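Local coordinates for protein possible adhesin (Caldicellulosiruptor kronotskyensis, PDB 4WA0) that probably mediates attachment of the bacterium to cellulose, this chain being the magnesium-binding C-terminal beta-helix domain of the longer tapirin, at residues Asp239-Asn244 / Ser277-Ser282; Asn244-Thr249 / Ile259-Glu264; Glu271-Ile276 / Val285-Leu290; Leu292-Arg297 / Thr308-Ser313. All coordinates share one frame; numbering follows the deposited sequence. Where two conformers were deposited one is given.

Interaction 1 of 4, residues Asp239-Asn244 / Ser277-Ser282. With MG (magnesium ion), chain B.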
loop_
_atom_site.group_PDB
_atom_site.type_symbol
_atom_site.label_atom_id
_atom_site.label_comp_id
_atom_site.label_asym_id
_atom_site.label_seq_id
_atom_site.Cartn_x
_atom_site.Cartn_y
_atom_site.Cartn_z
ATOM N N ASP A 239 0.199 -24.024 21.301
ATOM C CA ASP A 239 0.304 -24.498 22.683
ATOM C C ASP A 239 -1.043 -25.010 23.204
ATOM O O ASP A 239 -2.098 -24.658 22.665
ATOM C CB ASP A 239 0.923 -23.397 23.612
ATOM C CG ASP A 239 0.280 -22.002 23.467
ATOM O OD1 ASP A 239 -0.960 -21.886 23.526
ATOM O OD2 ASP A 239 1.078 -20.987 23.410
ATOM N N SER A 240 -1.010 -25.764 24.314
ATOM C CA SER A 240 -2.154 -26.538 24.740
ATOM C C SER A 240 -3.166 -25.717 25.463
ATOM O O SER A 240 -4.345 -26.013 25.417
ATOM C CB SER A 240 -1.699 -27.752 25.620
ATOM O OG SER A 240 -1.231 -27.299 26.907
ATOM N N VAL A 241 -2.716 -24.678 26.114
ATOM C CA VAL A 241 -3.606 -23.680 26.707
ATOM C C VAL A 241 -4.380 -22.848 25.653
ATOM O O VAL A 241 -3.971 -22.747 24.488
ATOM C CB VAL A 241 -2.860 -22.721 27.670
ATOM C CG1 VAL A 241 -2.225 -23.526 28.817
ATOM C CG2 VAL A 241 -1.820 -21.850 26.959
ATOM N N GLY A 242 -5.489 -22.259 26.088
ATOM C CA GLY A 242 -6.233 -21.378 25.215
ATOM C C GLY A 242 -6.823 -22.239 24.141
ATOM O O GLY A 242 -7.484 -23.251 24.460
ATOM N N SER A 243 -6.576 -21.868 22.875
ATOM C CA SER A 243 -7.017 -22.691 21.756
ATOM C C SER A 243 -5.879 -23.563 21.349
ATOM O O SER A 243 -4.743 -23.097 21.186
ATOM C CB SER A 243 -7.509 -21.841 20.576
ATOM O OG SER A 243 -7.617 -22.649 19.430
ATOM N N ASN A 244 -6.144 -24.863 21.196
ATOM C CA ASN A 244 -5.039 -25.799 20.906
ATOM C C ASN A 244 -4.348 -25.575 19.559
ATOM O O ASN A 244 -3.270 -26.054 19.313
ATOM C CB ASN A 244 -5.533 -27.271 21.052
ATOM C CG ASN A 244 -6.547 -27.685 19.965
ATOM O OD1 ASN A 244 -7.345 -26.879 19.426
ATOM N ND2 ASN A 244 -6.534 -28.973 19.656
ATOM N N SER A 277 -6.652 -14.557 26.556
ATOM C CA SER A 277 -7.158 -14.607 27.911
ATOM C C SER A 277 -6.406 -15.677 28.746
ATOM O O SER A 277 -5.997 -15.467 29.917
ATOM C CB SER A 277 -8.652 -14.906 27.851
ATOM O OG SER A 277 -9.372 -13.843 27.279
ATOM N N ALA A 278 -6.194 -16.834 28.145
ATOM C CA ALA A 278 -5.458 -17.885 28.807
ATOM C C ALA A 278 -4.022 -17.471 29.056
ATOM O O ALA A 278 -3.499 -17.720 30.148
ATOM C CB ALA A 278 -5.516 -19.200 28.007
ATOM N N ARG A 279 -3.350 -16.821 28.092
ATOM C CA ARG A 279 -1.924 -16.497 28.264
ATOM C C ARG A 279 -1.740 -15.412 29.325
ATOM O O ARG A 279 -0.774 -15.460 30.096
ATOM C CB ARG A 279 -1.310 -15.976 26.953
ATOM C CG ARG A 279 0.127 -15.503 27.057
ATOM C CD ARG A 279 1.094 -16.555 27.514
ATOM N NE ARG A 279 1.121 -17.690 26.597
ATOM C CZ ARG A 279 1.421 -18.934 26.932
ATOM N NH1 ARG A 279 1.407 -19.909 26.022
ATOM N NH2 ARG A 279 1.644 -19.232 28.203
ATOM N N LEU A 280 -2.631 -14.442 29.349
ATOM C CA LEU A 280 -2.503 -13.275 30.239
ATOM C C LEU A 280 -3.115 -13.533 31.590
ATOM O O LEU A 280 -2.831 -12.795 32.520
ATOM C CB LEU A 280 -3.126 -12.005 29.651
ATOM C CG LEU A 280 -2.385 -11.488 28.416
ATOM C CD1 LEU A 280 -3.122 -10.245 27.940
ATOM C CD2 LEU A 280 -0.915 -11.230 28.741
ATOM N N GLY A 281 -3.933 -14.584 31.676
ATOM C CA GLY A 281 -4.615 -14.985 32.906
ATOM C C GLY A 281 -5.723 -14.055 33.288
ATOM O O GLY A 281 -5.961 -13.788 34.490
ATOM N N SER A 282 -6.435 -13.564 32.293
ATOM C CA SER A 282 -7.520 -12.649 32.551
ATOM C C SER A 282 -8.502 -12.556 31.389
ATOM O O SER A 282 -8.082 -12.648 30.268
ATOM C CB SER A 282 -6.959 -11.260 32.815
ATOM O OG SER A 282 -7.726 -10.660 33.840
HETATM MG MG MG B . -2.951 -22.598 22.478
#
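Asp239 OD2 is held from two directions: Arg279 NH1 approaches it across the contact at 2.8 Å, and the backbone N of Ser248 donates to it as well. The bond from Arg279 forms a salt bridge but is weak as a hydrogen bond, with an angle of 129° at the hydrogen. OD2 lies at the edge of the guanidinium and in its plane, while the carboxylate itself is turned 83° against that plane. The acid meets the base with one oxygen and gives the other to the metal. Asp239 OD1 binds the magnesium ion at 2.4 Å, and the main-chain oxygen of the same residue binds it at 2.2 Å. Chi1 of 49° sets Asp239 CG between the backbone N and the carbonyl carbon, which keeps the carboxylate near the residue's own carbonyl, and OD1 and O share the ion. The loop 239-244 then curls round the ion, adding Val241 O and Ser243 O, each 2.3 Å from it; Leu246 O and Glu275 OE1 complete six ligands. Such a site, built mostly from carbonyl oxygens of one short loop, here ties a loop near one end of the beta-helix to helix 269-280 through Glu275. Val241 CG2 lies 3.9 Å from Arg279 NH1, the two side chains crossing at about a right angle. Ala278 CB comes 3.6 Å from Gly242 N, at a point where Gly242 has positive phi and the chain bends back to the metal. The Arg279 chain bends at chi2 and chi3, and its NE is hydrogen-bonded to Ser248 OG.

Interaction 2 of 4, residues Asn244-Thr249 / Ile259-Glu264. With MG (magnesium ion), chain B.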
loop_
_atom_site.group_PDB
_atom_site.type_symbol
_atom_site.label_atom_id
_atom_site.label_comp_id
_atom_site.label_asym_id
_atom_site.label_seq_id
_atom_site.Cartn_x
_atom_site.Cartn_y
_atom_site.Cartn_z
ATOM N N ASN A 244 -6.144 -24.863 21.196
ATOM C CA ASN A 244 -5.039 -25.799 20.906
ATOM C C ASN A 244 -4.348 -25.575 19.559
ATOM O O ASN A 244 -3.270 -26.054 19.313
ATOM C CB ASN A 244 -5.533 -27.271 21.052
ATOM C CG ASN A 244 -6.547 -27.685 19.965
ATOM O OD1 ASN A 244 -7.345 -26.879 19.426
ATOM N ND2 ASN A 244 -6.534 -28.973 19.656
ATOM N N GLN A 245 -5.032 -24.826 18.681
ATOM C CA GLN A 245 -4.608 -24.555 17.355
ATOM C C GLN A 245 -3.683 -23.305 17.296
ATOM O O GLN A 245 -3.021 -23.066 16.293
ATOM C CB GLN A 245 -5.846 -24.362 16.483
ATOM C CG GLN A 245 -5.513 -24.010 15.050
ATOM C CD GLN A 245 -5.597 -22.490 14.712
ATOM O OE1 GLN A 245 -6.370 -21.745 15.320
ATOM N NE2 GLN A 245 -4.887 -22.086 13.695
ATOM N N LEU A 246 -3.728 -22.528 18.369
ATOM C CA LEU A 246 -2.917 -21.299 18.441
ATOM C C LEU A 246 -1.803 -21.370 19.445
ATOM O O LEU A 246 -1.895 -22.081 20.458
ATOM C CB LEU A 246 -3.732 -20.059 18.735
ATOM C CG LEU A 246 -4.896 -19.692 17.793
ATOM C CD1 LEU A 246 -5.833 -18.636 18.370
ATOM C CD2 LEU A 246 -4.366 -19.398 16.407
ATOM N N GLY A 247 -0.783 -20.524 19.186
ATOM C CA GLY A 247 0.320 -20.312 20.133
ATOM C C GLY A 247 0.409 -18.852 20.520
ATOM O O GLY A 247 -0.110 -17.999 19.823
ATOM N N SER A 248 1.114 -18.577 21.628
ATOM C CA SER A 248 1.298 -17.207 22.066
ATOM C C SER A 248 2.527 -17.034 22.920
ATOM O O SER A 248 2.914 -17.956 23.643
ATOM C CB SER A 248 0.087 -16.751 22.877
ATOM O OG SER A 248 -0.203 -17.546 24.005
ATOM N N THR A 249 3.091 -15.824 22.888
ATOM C CA THR A 249 4.078 -15.413 23.839
ATOM C C THR A 249 3.700 -14.020 24.266
ATOM O O THR A 249 3.432 -13.153 23.398
ATOM C CB THR A 249 5.449 -15.410 23.161
ATOM O OG1 THR A 249 5.710 -16.698 22.587
ATOM C CG2 THR A 249 6.620 -14.972 24.076
ATOM N N ILE A 259 1.484 -8.971 23.200
ATOM C CA ILE A 259 1.373 -10.448 22.977
ATOM C C ILE A 259 1.466 -10.766 21.482
ATOM O O ILE A 259 1.002 -9.964 20.625
ATOM C CB ILE A 259 0.106 -10.952 23.643
ATOM C CG1 ILE A 259 0.007 -12.509 23.630
ATOM C CG2 ILE A 259 -1.108 -10.338 22.995
ATOM C CD1 ILE A 259 -1.107 -13.014 24.508
ATOM N N VAL A 260 2.164 -11.852 21.162
ATOM C CA VAL A 260 2.135 -12.383 19.824
ATOM C C VAL A 260 1.275 -13.656 19.819
ATOM O O VAL A 260 1.458 -14.530 20.676
ATOM C CB VAL A 260 3.534 -12.543 19.184
ATOM C CG1 VAL A 260 4.395 -13.455 20.000
ATOM C CG2 VAL A 260 3.451 -13.013 17.746
ATOM N N ILE A 261 0.367 -13.711 18.830
ATOM C CA ILE A 261 -0.427 -14.907 18.554
ATOM C C ILE A 261 0.033 -15.532 17.264
ATOM O O ILE A 261 0.114 -14.837 16.268
ATOM C CB ILE A 261 -1.905 -14.508 18.447
ATOM C CG1 ILE A 261 -2.422 -13.812 19.710
ATOM C CG2 ILE A 261 -2.849 -15.668 18.214
ATOM C CD1 ILE A 261 -2.202 -14.485 21.049
ATOM N N TYR A 262 0.275 -16.850 17.293
ATOM C CA TYR A 262 0.730 -17.588 16.147
ATOM C C TYR A 262 -0.396 -18.547 15.746
ATOM O O TYR A 262 -0.899 -19.282 16.596
ATOM C CB TYR A 262 1.898 -18.443 16.496
ATOM C CG TYR A 262 3.164 -17.670 16.895
ATOM C CD1 TYR A 262 3.944 -17.126 15.965
ATOM C CD2 TYR A 262 3.579 -17.637 18.212
ATOM C CE1 TYR A 262 5.123 -16.425 16.321
ATOM C CE2 TYR A 262 4.736 -16.931 18.584
ATOM C CZ TYR A 262 5.500 -16.380 17.614
ATOM O OH TYR A 262 6.676 -15.710 17.922
ATOM N N GLY A 263 -0.802 -18.504 14.486
ATOM C CA GLY A 263 -1.728 -19.559 13.959
ATOM C C GLY A 263 -1.168 -20.070 12.657
ATOM O O GLY A 263 -1.256 -19.399 11.640
ATOM N N GLU A 264 -0.623 -21.282 12.644
ATOM C CA GLU A 264 -0.064 -21.775 11.416
ATOM C C GLU A 264 -1.054 -21.754 10.262
ATOM O O GLU A 264 -0.808 -21.162 9.204
ATOM C CB GLU A 264 0.533 -23.182 11.602
ATOM C CG GLU A 264 1.001 -23.854 10.320
ATOM C CD GLU A 264 2.258 -23.241 9.688
ATOM O OE1 GLU A 264 2.855 -22.283 10.261
ATOM O OE2 GLU A 264 2.695 -23.713 8.620
HETATM MG MG MG B . -2.951 -22.598 22.478
HETATM O O HOH W 1 -0.102 -22.389 15.203
#
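Ile261 reaches Ser248 through two successive turns of its side chain: CG1 lies beside the backbone N (chi1 -58°), and chi2 of -52° then folds CD1 to within 3.7 Å of Ser248 CB. Leu246 CD2 rests 3.6 Å from Gly263 CA. Between these groups the backbones pair as the two arms of a beta hairpin, their directions 161° apart. Gly247 with Tyr262 and Thr249 with Val260 are hydrogen-bonded pairs, whereas Ser248 with Ile261 is a non-hydrogen-bonded pair. The shortest of the four bonds runs from Tyr262 N to Gly247 O at 2.8 Å. On the face bearing Tyr262, Val260 CG2 lies over one side of the aromatic ring, offset toward the rim, while Thr249 OG1 stands at the ring edge, 4.1 Å from Tyr262 CE2. Both hydroxyls, Thr249 OG1 and Tyr262 OH, are bonded to Asp347. A water prolongs the pairing past Gly263: it lies 3.2 Å from Gln245 O and accepts from Glu264 N at 2.8 Å. Just before Gly247, Leu246 O binds the magnesium ion at 2.3 Å. Helix 269-280 packs against the face that carries Ile261, helix 342-352 meets Val260 and Tyr262 on the other, and strand 291-296 takes up the remaining edge of strand 258-263.

Interaction 3 of 4, residues Glu271-Ile276 / Val285-Leu290; sequences EARIEI and VDFSTL. With MG (magnesium ion), chain B.
Arg273 and Asp286 mark the closest backbone approach, 7.4 Å between their CA atoms, where helix 269-280 faces an irregular loop that ends in a type I turn from Phe287 to Leu290. The helix reaches across with side chains, and Arg273 CD comes 3.3 Å from the carbonyl oxygen Val285 O. Phe287 reaches back to the helix and is met by two residues: Arg273 CG touches CE1 of its ring at 3.5 Å, and Ile276 CD1 touches the same Phe287 CE1 at 3.7 Å. Each of these chains crosses Phe287 at about a right angle. Arg273 NH1 lies 3.7 Å from Phe287 CZ, but guanidinium and ring are inclined by 45° and do not stack; the charge is paired with Asp269. Farther along, Ile276 CG2 and Leu290 CD2 meet tip to tip at 3.7 Å. Within the loop, Asp286 OD1 accepts from Ser288 N at 3.1 Å, an Asx turn in which the donor stands above the carboxylate plane. From the same helix, Glu275 OE1 reaches the magnesium ion at 2.5 Å. The apolar contact continues into the body of the beta-helix, with Ile276 and Phe287 resting on Leu292 of strand 291-296 and Leu290 on Ile259 of strand 258-263.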
loop_
_atom_site.group_PDB
_atom_site.type_symbol
_atom_site.label_atom_id
_atom_site.label_comp_id
_atom_site.label_asym_id
_atom_site.label_seq_id
_atom_site.Cartn_x
_atom_site.Cartn_y
_atom_site.Cartn_z
ATOM N N GLU A 271 -11.136 -16.950 18.519
ATOM C CA GLU A 271 -10.152 -17.902 18.973
ATOM C C GLU A 271 -8.842 -17.250 19.508
ATOM O O GLU A 271 -8.263 -17.712 20.521
ATOM C CB GLU A 271 -9.793 -18.909 17.856
ATOM C CG GLU A 271 -10.999 -19.839 17.612
ATOM C CD GLU A 271 -11.135 -20.436 16.221
ATOM O OE1 GLU A 271 -10.436 -20.009 15.278
ATOM O OE2 GLU A 271 -12.071 -21.313 16.065
ATOM N N ALA A 272 -8.408 -16.173 18.867
ATOM C CA ALA A 272 -7.275 -15.398 19.377
ATOM C C ALA A 272 -7.579 -14.822 20.775
ATOM O O ALA A 272 -6.733 -14.907 21.697
ATOM C CB ALA A 272 -6.845 -14.285 18.428
ATOM N N ARG A 273 -8.779 -14.339 20.973
ATOM C CA ARG A 273 -9.151 -13.833 22.322
ATOM C C ARG A 273 -9.147 -14.923 23.386
ATOM O O ARG A 273 -8.732 -14.662 24.519
ATOM C CB ARG A 273 -10.489 -13.156 22.312
ATOM C CG ARG A 273 -10.564 -11.792 21.592
ATOM C CD ARG A 273 -11.916 -11.045 21.821
ATOM N NE ARG A 273 -12.991 -11.479 20.936
ATOM C CZ ARG A 273 -13.119 -11.145 19.634
ATOM N NH1 ARG A 273 -12.252 -10.308 19.079
ATOM N NH2 ARG A 273 -14.119 -11.658 18.884
ATOM N N ILE A 274 -9.553 -16.148 23.046
ATOM C CA ILE A 274 -9.447 -17.237 23.975
ATOM C C ILE A 274 -7.989 -17.553 24.323
ATOM O O ILE A 274 -7.670 -17.697 25.528
ATOM C CB ILE A 274 -10.153 -18.493 23.406
ATOM C CG1 ILE A 274 -11.670 -18.233 23.383
ATOM C CG2 ILE A 274 -9.741 -19.724 24.231
ATOM C CD1 ILE A 274 -12.462 -19.199 22.539
ATOM N N GLU A 275 -7.096 -17.505 23.324
ATOM C CA GLU A 275 -5.647 -17.705 23.528
ATOM C C GLU A 275 -5.097 -16.573 24.385
ATOM O O GLU A 275 -4.311 -16.826 25.297
ATOM C CB GLU A 275 -4.924 -17.759 22.197
ATOM C CG GLU A 275 -3.403 -17.987 22.258
ATOM C CD GLU A 275 -2.964 -19.363 22.704
ATOM O OE1 GLU A 275 -3.802 -20.284 22.661
ATOM O OE2 GLU A 275 -1.751 -19.530 23.078
ATOM N N ILE A 276 -5.513 -15.345 24.085
ATOM C CA ILE A 276 -5.018 -14.166 24.838
ATOM C C ILE A 276 -5.414 -14.223 26.321
ATOM O O ILE A 276 -4.586 -13.976 27.239
ATOM C CB ILE A 276 -5.464 -12.813 24.234
ATOM C CG1 ILE A 276 -4.901 -12.614 22.794
ATOM C CG2 ILE A 276 -5.101 -11.623 25.139
ATOM C CD1 ILE A 276 -5.679 -11.612 21.976
ATOM N N VAL A 285 -12.406 -8.897 26.291
ATOM C CA VAL A 285 -13.583 -8.671 25.428
ATOM C C VAL A 285 -13.125 -8.216 24.035
ATOM O O VAL A 285 -13.772 -8.540 23.020
ATOM C CB VAL A 285 -14.583 -7.645 26.077
ATOM C CG1 VAL A 285 -15.448 -6.926 25.035
ATOM C CG2 VAL A 285 -15.474 -8.330 27.118
ATOM N N ASP A 286 -12.016 -7.467 23.997
ATOM C CA ASP A 286 -11.518 -6.861 22.750
ATOM C C ASP A 286 -9.987 -6.658 22.793
ATOM O O ASP A 286 -9.300 -7.258 23.606
ATOM C CB ASP A 286 -12.283 -5.543 22.449
ATOM C CG ASP A 286 -12.056 -4.444 23.519
ATOM O OD1 ASP A 286 -10.912 -4.158 23.944
ATOM O OD2 ASP A 286 -13.057 -3.833 23.928
ATOM N N PHE A 287 -9.469 -5.802 21.927
ATOM C CA PHE A 287 -8.040 -5.639 21.770
ATOM C C PHE A 287 -7.523 -4.283 22.031
ATOM O O PHE A 287 -6.371 -4.069 21.837
ATOM C CB PHE A 287 -7.690 -5.867 20.321
ATOM C CG PHE A 287 -8.043 -7.212 19.819
ATOM C CD1 PHE A 287 -7.940 -8.331 20.648
ATOM C CD2 PHE A 287 -8.396 -7.385 18.508
ATOM C CE1 PHE A 287 -8.197 -9.568 20.194
ATOM C CE2 PHE A 287 -8.642 -8.661 18.031
ATOM C CZ PHE A 287 -8.560 -9.752 18.897
ATOM N N SER A 288 -8.348 -3.322 22.364
ATOM C CA SER A 288 -7.834 -1.957 22.456
ATOM C C SER A 288 -7.013 -1.861 23.785
ATOM O O SER A 288 -6.250 -0.921 24.031
ATOM C CB SER A 288 -9.001 -0.956 22.370
ATOM O OG SER A 288 -10.021 -1.316 23.301
ATOM N N THR A 289 -7.184 -2.878 24.618
ATOM C CA THR A 289 -6.491 -3.067 25.877
ATOM C C THR A 289 -4.974 -3.537 25.809
ATOM O O THR A 289 -4.379 -3.844 26.886
ATOM C CB THR A 289 -7.314 -4.147 26.630
ATOM O OG1 THR A 289 -7.722 -5.196 25.719
ATOM C CG2 THR A 289 -8.589 -3.540 27.197
ATOM N N LEU A 290 -4.366 -3.593 24.580
ATOM C CA LEU A 290 -3.307 -4.575 24.314
ATOM C C LEU A 290 -2.450 -4.275 23.104
ATOM O O LEU A 290 -2.944 -3.770 22.130
ATOM C CB LEU A 290 -4.095 -5.857 24.038
ATOM C CG LEU A 290 -3.534 -7.221 24.045
ATOM C CD1 LEU A 290 -2.805 -7.398 25.359
ATOM C CD2 LEU A 290 -4.706 -8.170 23.913
HETATM MG MG MG B . -2.951 -22.598 22.478
#

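Interaction 4 of 4, residues Leu292-Arg297 / Thr308-Ser313; sequences LHLISR and TIMNGS
His293 presents the edge of its imidazole to Ser313: OG lies in the ring plane, 2.9 Å from His293 ND1, and the hydrogen bond is nearly straight at 171°, with either atom possible as donor. Gly312 CA approaches the same ring obliquely, 3.8 Å from His293 CE1, and on the far side of the imidazole NE2 is bonded to Gln291 OE1. The ring is thus fixed through both nitrogens. Beneath this pair the backbones run in parallel, Leu292 beside Gly312 and His293 beside Ser313. Leu292 N bonds to Asn311 O at 2.7 Å, Ser313 N donates to Leu292 O, and Leu294 N to Ser313 O. Gly312 turns the corner, and its CA lies only 3.1 Å from Leu292 O in a CA-H...O contact, close quarters that suit a residue without a side chain. Strand 308-311 comes into the corner at 101° to strand 292-296. Met310, present as selenomethionine, points toward strand 292-296, and a bend at chi3 (-86°) carries Met310 CE to 3.4 Å from Leu292 O. Met310 CE is also 4.1 Å from Leu292 CD2, and Met310 SE packs against Leu294 CD1. This is how a beta-helix closes one coil: the chain leaves strand 291-296, passes through 299-302 and 308-311 on two other faces, and returns as 313-316 alongside the strand it left. Strand 258-263 borders 291-296 on its other edge, while strand 333-337 lies next to 308-311, with Leu335 against Met310.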
loop_
_atom_site.group_PDB
_atom_site.type_symbol
_atom_site.label_atom_id
_atom_site.label_comp_id
_atom_site.label_asym_id
_atom_site.label_seq_id
_atom_site.Cartn_x
_atom_site.Cartn_y
_atom_site.Cartn_z
ATOM N N LEU A 292 -0.870 -6.020 20.143
ATOM C CA LEU A 292 -1.121 -7.366 19.577
ATOM C C LEU A 292 -0.449 -7.562 18.225
ATOM O O LEU A 292 -0.583 -6.746 17.357
ATOM C CB LEU A 292 -2.632 -7.516 19.395
ATOM C CG LEU A 292 -3.203 -8.811 18.811
ATOM C CD1 LEU A 292 -3.003 -9.978 19.759
ATOM C CD2 LEU A 292 -4.662 -8.633 18.545
ATOM N N HIS A 293 0.237 -8.702 18.068
ATOM C CA HIS A 293 0.892 -9.070 16.835
ATOM C C HIS A 293 0.328 -10.436 16.409
ATOM O O HIS A 293 0.423 -11.359 17.155
ATOM C CB HIS A 293 2.384 -9.107 17.022
ATOM C CG HIS A 293 2.904 -7.817 17.560
ATOM N ND1 HIS A 293 3.115 -6.748 16.740
ATOM C CD2 HIS A 293 3.126 -7.381 18.819
ATOM C CE1 HIS A 293 3.455 -5.694 17.464
ATOM N NE2 HIS A 293 3.449 -6.048 18.723
ATOM N N LEU A 294 -0.274 -10.489 15.226
ATOM C CA LEU A 294 -0.944 -11.691 14.735
ATOM C C LEU A 294 -0.064 -12.201 13.598
ATOM O O LEU A 294 0.226 -11.456 12.634
ATOM C CB LEU A 294 -2.314 -11.316 14.170
ATOM C CG LEU A 294 -3.336 -10.796 15.176
ATOM C CD1 LEU A 294 -4.591 -10.340 14.436
ATOM C CD2 LEU A 294 -3.660 -11.732 16.335
ATOM N N ILE A 295 0.364 -13.455 13.687
ATOM C CA ILE A 295 1.245 -14.070 12.693
ATOM C C ILE A 295 0.668 -15.421 12.277
ATOM O O ILE A 295 0.390 -16.259 13.145
ATOM C CB ILE A 295 2.660 -14.251 13.236
ATOM C CG1 ILE A 295 3.159 -12.922 13.883
ATOM C CG2 ILE A 295 3.579 -14.740 12.135
ATOM C CD1 ILE A 295 4.589 -12.903 14.190
ATOM N N SER A 296 0.441 -15.548 10.974
ATOM C CA SER A 296 -0.187 -16.738 10.381
ATOM C C SER A 296 0.436 -17.151 9.060
ATOM O O SER A 296 1.133 -16.323 8.337
ATOM C CB SER A 296 -1.659 -16.444 10.265
ATOM O OG SER A 296 -2.377 -17.634 9.962
ATOM N N ARG A 297 0.201 -18.419 8.653
ATOM C CA ARG A 297 0.435 -18.774 7.259
ATOM C C ARG A 297 -0.847 -19.020 6.514
ATOM O O ARG A 297 -0.824 -19.556 5.413
ATOM C CB ARG A 297 1.354 -20.012 7.117
ATOM C CG ARG A 297 2.767 -19.736 7.598
ATOM C CD ARG A 297 3.750 -20.750 7.070
ATOM N NE ARG A 297 5.152 -20.404 7.270
ATOM C CZ ARG A 297 5.891 -20.698 8.334
ATOM N NH1 ARG A 297 5.392 -21.253 9.405
ATOM N NH2 ARG A 297 7.189 -20.367 8.322
ATOM N N THR A 308 -13.332 -3.541 14.410
ATOM C CA THR A 308 -12.273 -4.041 15.298
ATOM C C THR A 308 -11.195 -3.033 15.336
ATOM O O THR A 308 -10.762 -2.588 14.261
ATOM C CB THR A 308 -11.701 -5.365 14.778
ATOM O OG1 THR A 308 -12.772 -6.294 14.597
ATOM C CG2 THR A 308 -10.643 -5.881 15.721
ATOM N N ILE A 309 -10.761 -2.660 16.538
ATOM C CA ILE A 309 -9.636 -1.731 16.688
ATOM C C ILE A 309 -8.464 -2.475 17.289
ATOM O O ILE A 309 -8.651 -3.078 18.375
ATOM C CB ILE A 309 -10.010 -0.608 17.629
ATOM C CG1 ILE A 309 -11.173 0.119 16.952
ATOM C CG2 ILE A 309 -8.826 0.333 17.917
ATOM C CD1 ILE A 309 -11.861 1.142 17.810
HETATM N N MSE A 310 -7.304 -2.373 16.652
HETATM C CA MSE A 310 -6.085 -2.937 17.257
HETATM C C MSE A 310 -4.853 -2.088 17.151
HETATM O O MSE A 310 -4.735 -1.191 16.304
HETATM C CB MSE A 310 -5.781 -4.370 16.737
HETATM C CG MSE A 310 -5.378 -4.397 15.343
HETATM SE SE MSE A 310 -5.091 -6.286 14.719
HETATM C CE MSE A 310 -3.296 -6.426 15.309
ATOM N N ASN A 311 -3.920 -2.378 18.038
ATOM C CA ASN A 311 -2.601 -1.752 18.076
ATOM C C ASN A 311 -1.540 -2.829 17.992
ATOM O O ASN A 311 -1.585 -3.759 18.773
ATOM C CB ASN A 311 -2.394 -1.029 19.427
ATOM C CG ASN A 311 -3.394 0.095 19.630
ATOM O OD1 ASN A 311 -3.190 1.195 19.144
ATOM N ND2 ASN A 311 -4.429 -0.164 20.384
ATOM N N GLY A 312 -0.643 -2.758 17.015
ATOM C CA GLY A 312 0.273 -3.803 16.741
ATOM C C GLY A 312 0.649 -4.025 15.308
ATOM O O GLY A 312 1.019 -3.095 14.605
ATOM N N SER A 313 0.512 -5.268 14.856
ATOM C CA SER A 313 0.841 -5.592 13.491
ATOM C C SER A 313 0.281 -6.949 13.116
ATOM O O SER A 313 -0.083 -7.770 13.997
ATOM C CB SER A 313 2.378 -5.504 13.270
ATOM O OG SER A 313 3.081 -6.610 13.859
#

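Three of the four contacts converge on one magnesium ion: interaction 1 gives it three residues, interaction 2 gives Leu246 and interaction 3 gives Glu275. Their centres lie 9 to 12 Å apart. Ser248 links all three, its OG being 2.7 Å from Glu275 OE2 and 2.9 Å from Arg279 NE, so that a second-shell hydroxyl joins a metal ligand to the arginine that holds Asp239. Interaction 4 stands farther inward, its centre about 17 Å from that of interaction 1. Phe287 CG of interaction 3 lies 3.9 Å from its Leu292 CD2. Strands 258-263 and 291-296 are hydrogen-bonded neighbours, and just beyond their ends Glu264 OE1 and Arg297 NH1 add a salt bridge at 2.9 Å.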